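Local coordinates for TfuA domain-containing protein (PDB 6XP8) that takes part in peptide backbone thioamidation, probably as the partner of a YcaO enzyme, at residues R60-A65 with H89-V94; F31-F36 with I44-G49; A55-R60 with A76-L81; K71-A76 with L207-K212. All coordinates share one frame; numbering follows the deposited sequence.

Contact 1. Residues R60-A65 with H89-V94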
loop_
_atom_site.group_PDB
_atom_site.type_symbol
_atom_site.label_atom_id
_atom_site.label_comp_id
_atom_site.label_asym_id
_atom_site.label_seq_id
_atom_site.Cartn_x
_atom_site.Cartn_y
_atom_site.Cartn_z
ATOM N N ARG A 60 18.197 -2.416 9.105
ATOM C CA ARG A 60 19.274 -3.400 9.295
ATOM C C ARG A 60 19.008 -4.726 8.559
ATOM O O ARG A 60 19.910 -5.281 7.922
ATOM C CB ARG A 60 19.541 -3.598 10.807
ATOM C CG ARG A 60 20.139 -4.932 11.251
ATOM C CD ARG A 60 21.655 -4.999 11.106
ATOM N NE ARG A 60 22.121 -6.389 11.036
ATOM C CZ ARG A 60 23.264 -6.798 10.483
ATOM N NH1 ARG A 60 24.112 -5.937 9.927
ATOM N NH2 ARG A 60 23.560 -8.091 10.486
ATOM N N GLU A 61 17.764 -5.201 8.634
ATOM C CA GLU A 61 17.340 -6.446 7.989
ATOM C C GLU A 61 17.399 -6.371 6.466
ATOM O O GLU A 61 17.853 -7.314 5.814
ATOM C CB GLU A 61 15.911 -6.784 8.386
ATOM C CG GLU A 61 15.672 -6.932 9.873
ATOM C CD GLU A 61 14.230 -7.262 10.149
ATOM O OE1 GLU A 61 13.729 -8.231 9.547
ATOM O OE2 GLU A 61 13.607 -6.552 10.956
ATOM N N ILE A 62 16.919 -5.253 5.920
ATOM C CA ILE A 62 16.909 -5.025 4.474
ATOM C C ILE A 62 18.355 -4.902 3.979
ATOM O O ILE A 62 18.730 -5.556 3.002
ATOM C CB ILE A 62 16.017 -3.815 4.081
ATOM C CG1 ILE A 62 14.537 -4.173 4.309
ATOM C CG2 ILE A 62 16.247 -3.394 2.627
ATOM C CD1 ILE A 62 13.622 -2.990 4.561
ATOM N N LEU A 63 19.159 -4.104 4.684
ATOM C CA LEU A 63 20.581 -3.941 4.357
ATOM C C LEU A 63 21.373 -5.248 4.399
ATOM O O LEU A 63 22.246 -5.458 3.549
ATOM C CB LEU A 63 21.238 -2.876 5.244
ATOM C CG LEU A 63 20.788 -1.422 5.043
ATOM C CD1 LEU A 63 21.336 -0.532 6.151
ATOM C CD2 LEU A 63 21.174 -0.880 3.675
ATOM N N SER A 64 21.060 -6.117 5.366
ATOM C CA SER A 64 21.677 -7.448 5.458
ATOM C C SER A 64 21.392 -8.276 4.199
ATOM O O SER A 64 22.312 -8.862 3.610
ATOM C CB SER A 64 21.209 -8.196 6.715
ATOM O OG SER A 64 21.824 -9.471 6.804
ATOM N N ALA A 65 20.121 -8.296 3.789
ATOM C CA ALA A 65 19.688 -8.980 2.567
ATOM C C ALA A 65 20.416 -8.460 1.321
ATOM O O ALA A 65 20.904 -9.255 0.510
ATOM C CB ALA A 65 18.173 -8.872 2.403
ATOM N N HIS A 89 20.721 2.839 -1.050
ATOM C CA HIS A 89 21.476 1.677 -0.569
ATOM C C HIS A 89 21.282 0.406 -1.406
ATOM O O HIS A 89 21.887 -0.634 -1.115
ATOM C CB HIS A 89 21.120 1.397 0.890
ATOM C CG HIS A 89 21.665 2.405 1.851
ATOM N ND1 HIS A 89 20.906 3.439 2.357
ATOM C CD2 HIS A 89 22.894 2.535 2.406
ATOM C CE1 HIS A 89 21.645 4.165 3.176
ATOM N NE2 HIS A 89 22.855 3.638 3.223
ATOM N N GLY A 90 20.429 0.483 -2.427
ATOM C CA GLY A 90 20.216 -0.638 -3.343
ATOM C C GLY A 90 18.814 -1.216 -3.406
ATOM O O GLY A 90 18.534 -2.044 -4.272
ATOM N N MET A 91 17.935 -0.803 -2.492
ATOM C CA MET A 91 16.528 -1.214 -2.567
ATOM C C MET A 91 15.849 -0.554 -3.767
ATOM O O MET A 91 15.993 0.645 -3.991
ATOM C CB MET A 91 15.772 -0.912 -1.272
ATOM C CG MET A 91 14.389 -1.550 -1.202
ATOM S SD MET A 91 13.702 -1.428 0.455
ATOM C CE MET A 91 12.003 -1.936 0.184
ATOM N N VAL A 92 15.121 -1.360 -4.531
ATOM C CA VAL A 92 14.410 -0.899 -5.716
ATOM C C VAL A 92 13.001 -0.513 -5.286
ATOM O O VAL A 92 12.286 -1.331 -4.712
ATOM C CB VAL A 92 14.331 -2.011 -6.796
ATOM C CG1 VAL A 92 13.573 -1.528 -8.030
ATOM C CG2 VAL A 92 15.723 -2.510 -7.183
ATOM N N GLY A 93 12.621 0.736 -5.551
ATOM C CA GLY A 93 11.242 1.186 -5.361
ATOM C C GLY A 93 10.482 1.220 -6.672
ATOM O O GLY A 93 11.042 1.611 -7.702
ATOM N N VAL A 94 9.215 0.804 -6.639
ATOM C CA VAL A 94 8.343 0.859 -7.827
ATOM C C VAL A 94 6.944 1.328 -7.440
ATOM O O VAL A 94 6.482 1.068 -6.326
ATOM C CB VAL A 94 8.253 -0.487 -8.616
ATOM C CG1 VAL A 94 9.603 -0.909 -9.178
ATOM C CG2 VAL A 94 7.669 -1.606 -7.771
#
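Leu63 and His89 make the closer of two van der Waals touches between helix 59-67 and the chain running into strand 92-93. The CD2 methyl of Leu63 lies 3.6 Å from His89 CB, and the same methyl reaches the near end of the imidazole, 3.8 Å from His89 CG. It approaches the ring obliquely, and the histidine meets it with CB and the adjoining CG-CD2 side of the ring, neither ring nitrogen taking part. Although the Leu63 side chain does not start out toward His89, its CD2 branch swings in and closes the distance.

The second touch is a sulfur-methyl contact, with Ile62 CG2 3.9 Å from Met91 SD. Met91 reaches across with its chain drawn out straight: CG is anti to the backbone N (chi1 -169°) and the next torsion is extended, which carries SD to Ile62. This pair is buried, whereas His89 is exposed.

Around it, Arg82 touches both Ile62 and Met91, bringing helix 78-86 against the pair, and Leu33 of helix 33-38 also meets Ile62. Just beyond Met91, Val92 bonds through its backbone to Val72 and Gly74, making strand 92-93 the edge of the parallel sheet beside strand 71-74.

Contact 2. Residues F31-F36 with I44-G49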
loop_
_atom_site.group_PDB
_atom_site.type_symbol
_atom_site.label_atom_id
_atom_site.label_comp_id
_atom_site.label_asym_id
_atom_site.label_seq_id
_atom_site.Cartn_x
_atom_site.Cartn_y
_atom_site.Cartn_z
ATOM N N PHE A 31 12.561 -9.372 11.740
ATOM C CA PHE A 31 13.373 -10.597 11.661
ATOM C C PHE A 31 12.737 -11.796 10.957
ATOM O O PHE A 31 12.935 -12.951 11.341
ATOM C CB PHE A 31 14.027 -10.929 13.015
ATOM C CG PHE A 31 15.103 -9.953 13.403
ATOM C CD1 PHE A 31 16.197 -9.724 12.554
ATOM C CD2 PHE A 31 15.023 -9.242 14.600
ATOM C CE1 PHE A 31 17.187 -8.812 12.898
ATOM C CE2 PHE A 31 16.017 -8.338 14.955
ATOM C CZ PHE A 31 17.097 -8.121 14.101
ATOM N N GLN A 32 11.992 -11.497 9.894
ATOM C CA GLN A 32 11.476 -12.522 9.002
ATOM C C GLN A 32 12.309 -12.676 7.728
ATOM O O GLN A 32 12.371 -13.775 7.167
ATOM C CB GLN A 32 10.010 -12.263 8.653
ATOM C CG GLN A 32 9.070 -12.466 9.829
ATOM C CD GLN A 32 7.608 -12.378 9.442
ATOM O OE1 GLN A 32 7.227 -11.630 8.541
ATOM N NE2 GLN A 32 6.779 -13.149 10.128
ATOM N N LEU A 33 12.946 -11.587 7.285
ATOM C CA LEU A 33 13.721 -11.587 6.035
ATOM C C LEU A 33 14.917 -12.534 6.050
ATOM O O LEU A 33 15.156 -13.236 5.067
ATOM C CB LEU A 33 14.210 -10.179 5.664
ATOM C CG LEU A 33 13.258 -9.040 5.276
ATOM C CD1 LEU A 33 14.069 -7.927 4.639
ATOM C CD2 LEU A 33 12.150 -9.471 4.327
ATOM N N GLU A 34 15.654 -12.555 7.164
ATOM C CA GLU A 34 16.903 -13.325 7.251
ATOM C C GLU A 34 16.707 -14.832 7.070
ATOM O O GLU A 34 17.605 -15.497 6.553
ATOM C CB GLU A 34 17.681 -13.011 8.538
ATOM C CG GLU A 34 19.171 -13.382 8.504
ATOM C CD GLU A 34 19.988 -12.648 7.444
ATOM O OE1 GLU A 34 20.961 -13.248 6.930
ATOM O OE2 GLU A 34 19.684 -11.475 7.127
ATOM N N LYS A 35 15.535 -15.349 7.462
ATOM C CA LYS A 35 15.180 -16.764 7.241
ATOM C C LYS A 35 15.270 -17.128 5.757
ATOM O O LYS A 35 15.833 -18.164 5.395
ATOM C CB LYS A 35 13.771 -17.074 7.774
ATOM C CG LYS A 35 13.429 -18.562 7.820
ATOM C CD LYS A 35 11.960 -18.807 8.136
ATOM C CE LYS A 35 11.658 -20.298 8.217
ATOM N NZ LYS A 35 10.200 -20.573 8.393
ATOM N N PHE A 36 14.726 -16.255 4.914
ATOM C CA PHE A 36 14.688 -16.478 3.470
ATOM C C PHE A 36 16.031 -16.222 2.790
ATOM O O PHE A 36 16.394 -16.933 1.849
ATOM C CB PHE A 36 13.540 -15.685 2.839
ATOM C CG PHE A 36 12.193 -16.104 3.349
ATOM C CD1 PHE A 36 11.578 -17.266 2.863
ATOM C CD2 PHE A 36 11.561 -15.379 4.360
ATOM C CE1 PHE A 36 10.344 -17.675 3.354
ATOM C CE2 PHE A 36 10.325 -15.785 4.857
ATOM C CZ PHE A 36 9.721 -16.933 4.355
ATOM N N ILE A 44 13.623 -10.657 -2.859
ATOM C CA ILE A 44 12.556 -10.383 -1.888
ATOM C C ILE A 44 11.702 -9.229 -2.418
ATOM O O ILE A 44 12.225 -8.174 -2.765
ATOM C CB ILE A 44 13.112 -10.006 -0.486
ATOM C CG1 ILE A 44 13.939 -11.162 0.106
ATOM C CG2 ILE A 44 11.973 -9.616 0.467
ATOM C CD1 ILE A 44 14.854 -10.765 1.254
ATOM N N GLY A 45 10.390 -9.442 -2.468
ATOM C CA GLY A 45 9.435 -8.364 -2.708
ATOM C C GLY A 45 8.744 -8.003 -1.407
ATOM O O GLY A 45 8.100 -8.851 -0.784
ATOM N N ILE A 46 8.911 -6.754 -0.982
ATOM C CA ILE A 46 8.187 -6.247 0.184
ATOM C C ILE A 46 7.051 -5.381 -0.342
ATOM O O ILE A 46 7.296 -4.340 -0.950
ATOM C CB ILE A 46 9.085 -5.444 1.163
ATOM C CG1 ILE A 46 10.275 -6.296 1.657
ATOM C CG2 ILE A 46 8.248 -4.937 2.336
ATOM C CD1 ILE A 46 11.333 -5.513 2.418
ATOM N N ILE A 47 5.816 -5.839 -0.136
ATOM C CA ILE A 47 4.628 -5.035 -0.439
ATOM C C ILE A 47 4.056 -4.543 0.895
ATOM O O ILE A 47 4.175 -3.361 1.231
ATOM C CB ILE A 47 3.585 -5.794 -1.308
ATOM C CG1 ILE A 47 4.221 -6.220 -2.651
ATOM C CG2 ILE A 47 2.338 -4.934 -1.534
ATOM C CD1 ILE A 47 3.374 -7.109 -3.549
ATOM N N ASP A 48 3.496 -5.475 1.665
ATOM C CA ASP A 48 2.835 -5.171 2.929
ATOM C C ASP A 48 3.691 -5.574 4.116
ATOM O O ASP A 48 4.478 -6.523 4.038
ATOM C CB ASP A 48 1.467 -5.859 2.988
ATOM C CG ASP A 48 0.560 -5.442 1.843
ATOM O OD1 ASP A 48 0.451 -4.226 1.593
ATOM O OD2 ASP A 48 -0.039 -6.331 1.194
ATOM N N GLY A 49 3.529 -4.828 5.203
ATOM C CA GLY A 49 4.225 -5.096 6.448
ATOM C C GLY A 49 3.545 -4.414 7.610
ATOM O O GLY A 49 2.835 -3.408 7.435
#
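Leu33 lies over two isoleucines of strand 43-46, its two methyls divided between them. The closer meeting is with Ile44, where Leu33 CD2 lies 3.9 Å from Ile44 CG2. Methyl meets methyl, and the two side chains run at a slant to each other. A chi1 of -61° sets Ile44 CG1 beside the backbone N and leaves CG2 anti to it, and it is this CG2 branch that meets the leucine. A looser touch joins the other branch, Leu33 CD1, to Ile46 CD1 at 4.3 Å. Ile46 is two residues further along the strand and so on the same face of the sheet; its CB sets off at an angle to the helix, and its end, CD1, comes nearer to the leucine. All three residues are buried, and the interaction is wholly apolar.

Polar links lie away from this patch: Glu34 OE2 bonds to Ser64 OG and Phe31 N to Glu61 OE1, both tying 31-36 to helix 59-67. Leu33 also packs on Phe6 of strand 3-6. Strand 43-46 runs between strands 3-6 and 71-74 in the parallel sheet, with backbone bonds from Gly45 to Val4 and Phe6 and from Ile44 to Lys71 and Val73.

Contact 3. Residues A55-R60 with A76-L81; sequences AAVGHR and ASMGAL
Met78 bends its side chain along Ala56 and Val57, touching each with a different part of its length. Its CG lies 3.8 Å from Val57 CG1, the terminal methyl CE 3.9 Å from Ala56 CB. Two bends give it this reach: from a CG anti to the backbone N, the chain turns at chi2 (58°) and again at chi3 (95°), bringing CE to the alanine. The valine and methionine side chains lie alongside one another and point opposite ways. The valine offers CG1 from the crowded position between its backbone N and carbonyl carbon (chi1 63°), the other methyl standing anti to N.

The two segments lead into consecutive helices of the alpha/beta fold: helix 59-67 is the crossover between the neighbouring parallel strands 43-46 and 71-74, and helix 78-86 follows strand 71-74 after a short turn. Gly58 and Ser77 hold the N-cap positions; the Ser77 side chain makes no capping bond, its OG bonding instead to Lys199 NZ. Polar links to helix 78-86 come from the loop, Val57 O accepting from Arg82 NE, and from the first turn of helix 59-67, His59 NE2 to Glu85 OE1. Phe51 also packs on Met78.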
loop_
_atom_site.group_PDB
_atom_site.type_symbol
_atom_site.label_atom_id
_atom_site.label_comp_id
_atom_site.label_asym_id
_atom_site.label_seq_id
_atom_site.Cartn_x
_atom_site.Cartn_y
_atom_site.Cartn_z
ATOM N N ALA A 55 7.355 -4.460 15.828
ATOM C CA ALA A 55 7.234 -5.538 14.860
ATOM C C ALA A 55 7.575 -5.147 13.416
ATOM O O ALA A 55 7.570 -6.004 12.543
ATOM C CB ALA A 55 5.831 -6.133 14.938
ATOM N N ALA A 56 7.874 -3.872 13.160
ATOM C CA ALA A 56 8.140 -3.412 11.789
ATOM C C ALA A 56 9.479 -3.912 11.261
ATOM O O ALA A 56 10.454 -3.997 12.015
ATOM C CB ALA A 56 8.061 -1.892 11.700
ATOM N N VAL A 57 9.517 -4.233 9.964
ATOM C CA VAL A 57 10.764 -4.635 9.295
ATOM C C VAL A 57 11.798 -3.504 9.410
ATOM O O VAL A 57 11.482 -2.347 9.143
ATOM C CB VAL A 57 10.521 -5.090 7.821
ATOM C CG1 VAL A 57 9.970 -3.970 6.940
ATOM C CG2 VAL A 57 11.782 -5.701 7.219
ATOM N N GLY A 58 13.012 -3.843 9.839
ATOM C CA GLY A 58 14.035 -2.831 10.119
ATOM C C GLY A 58 14.968 -2.592 8.948
ATOM O O GLY A 58 15.136 -3.475 8.096
ATOM N N HIS A 59 15.564 -1.395 8.908
ATOM C CA HIS A 59 16.579 -1.055 7.898
ATOM C C HIS A 59 17.736 -2.051 7.904
ATOM O O HIS A 59 18.193 -2.474 6.841
ATOM C CB HIS A 59 17.127 0.370 8.085
ATOM C CG HIS A 59 16.126 1.457 7.832
ATOM N ND1 HIS A 59 16.422 2.789 8.028
ATOM C CD2 HIS A 59 14.838 1.417 7.409
ATOM C CE1 HIS A 59 15.363 3.522 7.734
ATOM N NE2 HIS A 59 14.388 2.715 7.359
ATOM N N ARG A 60 18.197 -2.416 9.105
ATOM C CA ARG A 60 19.274 -3.400 9.295
ATOM C C ARG A 60 19.008 -4.726 8.559
ATOM O O ARG A 60 19.910 -5.281 7.922
ATOM C CB ARG A 60 19.541 -3.598 10.807
ATOM C CG ARG A 60 20.139 -4.932 11.251
ATOM C CD ARG A 60 21.655 -4.999 11.106
ATOM N NE ARG A 60 22.121 -6.389 11.036
ATOM C CZ ARG A 60 23.264 -6.798 10.483
ATOM N NH1 ARG A 60 24.112 -5.937 9.927
ATOM N NH2 ARG A 60 23.560 -8.091 10.486
ATOM N N ALA A 76 3.940 0.004 -2.961
ATOM C CA ALA A 76 2.531 -0.003 -2.499
ATOM C C ALA A 76 2.294 0.454 -1.054
ATOM O O ALA A 76 1.506 1.377 -0.811
ATOM C CB ALA A 76 1.846 -1.346 -2.769
ATOM N N SER A 77 2.972 -0.192 -0.109
ATOM C CA SER A 77 2.674 -0.012 1.306
ATOM C C SER A 77 3.966 0.116 2.114
ATOM O O SER A 77 4.718 1.069 1.897
ATOM C CB SER A 77 1.793 -1.167 1.790
ATOM O OG SER A 77 1.099 -0.821 2.977
ATOM N N MET A 78 4.231 -0.821 3.033
ATOM C CA MET A 78 5.512 -0.833 3.759
ATOM C C MET A 78 6.709 -0.856 2.799
ATOM O O MET A 78 7.735 -0.222 3.063
ATOM C CB MET A 78 5.589 -1.978 4.788
ATOM C CG MET A 78 6.926 -2.090 5.527
ATOM S SD MET A 78 7.419 -0.596 6.425
ATOM C CE MET A 78 6.817 -0.951 8.073
ATOM N N GLY A 79 6.565 -1.558 1.675
ATOM C CA GLY A 79 7.625 -1.600 0.667
ATOM C C GLY A 79 7.913 -0.243 0.045
ATOM O O GLY A 79 9.064 0.073 -0.265
ATOM N N ALA A 80 6.868 0.558 -0.140
ATOM C CA ALA A 80 7.015 1.917 -0.682
ATOM C C ALA A 80 7.747 2.838 0.295
ATOM O O ALA A 80 8.647 3.577 -0.105
ATOM C CB ALA A 80 5.657 2.493 -1.044
ATOM N N LEU A 81 7.359 2.768 1.568
ATOM C CA LEU A 81 7.981 3.549 2.629
ATOM C C LEU A 81 9.462 3.194 2.786
ATOM O O LEU A 81 10.318 4.080 2.759
ATOM C CB LEU A 81 7.219 3.369 3.955
ATOM C CG LEU A 81 7.685 4.185 5.171
ATOM C CD1 LEU A 81 7.542 5.681 4.931
ATOM C CD2 LEU A 81 6.899 3.761 6.404
#

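Contact 4. Residues K71-A76 with L207-K212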
loop_
_atom_site.group_PDB
_atom_site.type_symbol
_atom_site.label_atom_id
_atom_site.label_comp_id
_atom_site.label_asym_id
_atom_site.label_seq_id
_atom_site.Cartn_x
_atom_site.Cartn_y
_atom_site.Cartn_z
ATOM N N LYS A 71 18.306 -9.286 -4.057
ATOM C CA LYS A 71 17.660 -8.093 -4.588
ATOM C C LYS A 71 16.395 -7.844 -3.773
ATOM O O LYS A 71 15.661 -8.781 -3.468
ATOM C CB LYS A 71 17.338 -8.258 -6.076
ATOM C CG LYS A 71 18.539 -8.679 -6.911
ATOM C CD LYS A 71 18.403 -8.267 -8.368
ATOM C CE LYS A 71 19.717 -8.446 -9.122
ATOM N NZ LYS A 71 20.810 -7.570 -8.612
ATOM N N VAL A 72 16.176 -6.592 -3.382
ATOM C CA VAL A 72 14.996 -6.228 -2.587
ATOM C C VAL A 72 14.204 -5.161 -3.340
ATOM O O VAL A 72 14.733 -4.088 -3.649
ATOM C CB VAL A 72 15.355 -5.760 -1.147
ATOM C CG1 VAL A 72 14.090 -5.507 -0.323
ATOM C CG2 VAL A 72 16.225 -6.794 -0.432
ATOM N N VAL A 73 12.941 -5.482 -3.624
ATOM C CA VAL A 73 12.004 -4.590 -4.307
ATOM C C VAL A 73 10.925 -4.216 -3.305
ATOM O O VAL A 73 10.447 -5.071 -2.564
ATOM C CB VAL A 73 11.347 -5.268 -5.540
ATOM C CG1 VAL A 73 10.413 -4.307 -6.284
ATOM C CG2 VAL A 73 12.404 -5.797 -6.487
ATOM N N GLY A 74 10.566 -2.933 -3.280
ATOM C CA GLY A 74 9.456 -2.458 -2.463
ATOM C C GLY A 74 8.509 -1.543 -3.204
ATOM O O GLY A 74 8.923 -0.788 -4.083
ATOM N N GLY A 75 7.230 -1.624 -2.843
ATOM C CA GLY A 75 6.214 -0.691 -3.314
ATOM C C GLY A 75 4.889 -0.863 -2.597
ATOM O O GLY A 75 4.732 -1.760 -1.745
ATOM N N ALA A 76 3.940 0.004 -2.961
ATOM C CA ALA A 76 2.531 -0.003 -2.499
ATOM C C ALA A 76 2.294 0.454 -1.054
ATOM O O ALA A 76 1.506 1.377 -0.811
ATOM C CB ALA A 76 1.846 -1.346 -2.769
ATOM N N LEU A 207 5.157 -7.132 -8.237
ATOM C CA LEU A 207 5.144 -8.508 -8.750
ATOM C C LEU A 207 5.841 -8.610 -10.100
ATOM O O LEU A 207 6.648 -9.513 -10.316
ATOM C CB LEU A 207 3.709 -9.038 -8.843
ATOM C CG LEU A 207 2.907 -9.163 -7.542
ATOM C CD1 LEU A 207 1.532 -9.713 -7.864
ATOM C CD2 LEU A 207 3.606 -10.022 -6.481
ATOM N N GLU A 208 5.561 -7.649 -10.979
ATOM C CA GLU A 208 6.131 -7.626 -12.329
ATOM C C GLU A 208 7.629 -7.317 -12.313
ATOM O O GLU A 208 8.378 -7.880 -13.112
ATOM C CB GLU A 208 5.332 -6.684 -13.242
ATOM C CG GLU A 208 3.922 -7.221 -13.499
ATOM C CD GLU A 208 2.989 -6.289 -14.257
ATOM O OE1 GLU A 208 3.111 -5.047 -14.161
ATOM O OE2 GLU A 208 2.087 -6.823 -14.941
ATOM N N THR A 209 8.054 -6.451 -11.386
ATOM C CA THR A 209 9.480 -6.134 -11.176
ATOM C C THR A 209 10.245 -7.347 -10.633
ATOM O O THR A 209 11.336 -7.672 -11.129
ATOM C CB THR A 209 9.667 -4.895 -10.262
ATOM O OG1 THR A 209 9.033 -3.770 -10.873
ATOM C CG2 THR A 209 11.142 -4.559 -10.062
ATOM N N VAL A 210 9.664 -8.012 -9.631
ATOM C CA VAL A 210 10.237 -9.242 -9.067
ATOM C C VAL A 210 10.360 -10.316 -10.160
ATOM O O VAL A 210 11.407 -10.957 -10.285
ATOM C CB VAL A 210 9.437 -9.745 -7.835
ATOM C CG1 VAL A 210 9.915 -11.119 -7.392
ATOM C CG2 VAL A 210 9.565 -8.762 -6.677
ATOM N N LYS A 211 9.303 -10.470 -10.963
ATOM C CA LYS A 211 9.300 -11.369 -12.122
ATOM C C LYS A 211 10.526 -11.148 -13.015
ATOM O O LYS A 211 11.222 -12.108 -13.359
ATOM C CB LYS A 211 8.008 -11.197 -12.931
ATOM C CG LYS A 211 7.784 -12.242 -14.018
ATOM C CD LYS A 211 6.539 -11.943 -14.844
ATOM C CE LYS A 211 5.259 -12.288 -14.099
ATOM N NZ LYS A 211 4.029 -11.923 -14.864
ATOM N N LYS A 212 10.792 -9.887 -13.355
ATOM C CA LYS A 212 11.926 -9.513 -14.209
ATOM C C LYS A 212 13.277 -9.838 -13.580
ATOM O O LYS A 212 14.170 -10.348 -14.263
ATOM C CB LYS A 212 11.858 -8.033 -14.599
ATOM C CG LYS A 212 10.789 -7.738 -15.635
ATOM C CD LYS A 212 10.972 -6.376 -16.287
ATOM C CE LYS A 212 9.974 -6.181 -17.422
ATOM N NZ LYS A 212 10.210 -7.094 -18.581
#
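Val73 presents its forked side chain to Thr209 and Val210, joining an inner strand of the parallel sheet to the long C-terminal helix 198-215 in the alpha/beta fold. This is helix-on-sheet packing: strand 71-74 turns Val73 to this helix, while the preceding Val72 faces the other way and touches Ala65 and Leu66 of helix 59-67.

The valine and threonine meet methyl to fork. Thr209 CG2 sits almost evenly before both prongs, 3.9 Å from Val73 CG1 and 4.0 Å from Val73 CG2. In the valine CG1 is anti to the backbone N (chi1 -178°) and CG2 anti to the carbonyl carbon, which spreads the two methyls before the helix. Thr209 CB adds a touch to the CG1 prong alone, at 4.1 Å.

Val210 comes to the same fork from beside the threonine and uses one branch. Its CG2 lies 4.1 Å from Val73 CG2 and equally far from Val73 CB, so it rests against the root of the fork on the CG2 prong. In both pairs the side chains meet at a slant. Replacing Val73 by an alanine would probably open a gap before Thr209 CG2 and leave Val210 CG2 with less to rest on.

Val210 also packs on Ala3 and Ile5 of strand 3-6, and Val206 and Leu213 extend the helix's hold on Val73. With its methyl given to the valine, Thr209 directs its hydroxyl back to its own helix, OG1 bonding to Leu205 O.

In the fold
Contacts 2, 3 and 4 are buried; contact 1 is mixed, ending at an exposed histidine. All four rest on van der Waals touches, but the chemistry shifts: branched aliphatic side chains serve helix against strand in contacts 2 and 4, while methionine joins in where one partner is a loop, against the helix body in contact 1 and from a first helical turn in contact 3. Contact 3 uses the loop that leads into helix 59-67, whose body serves contact 1. Contacts 2 and 4 use adjacent strands, linked by backbone bonds such as Ile46 N to Val73 O; strand 92-93 adds to the other edge of 71-74. Contacts 1 and 2 adjoin on one sheet face, and contact 4 occupies the opposite one.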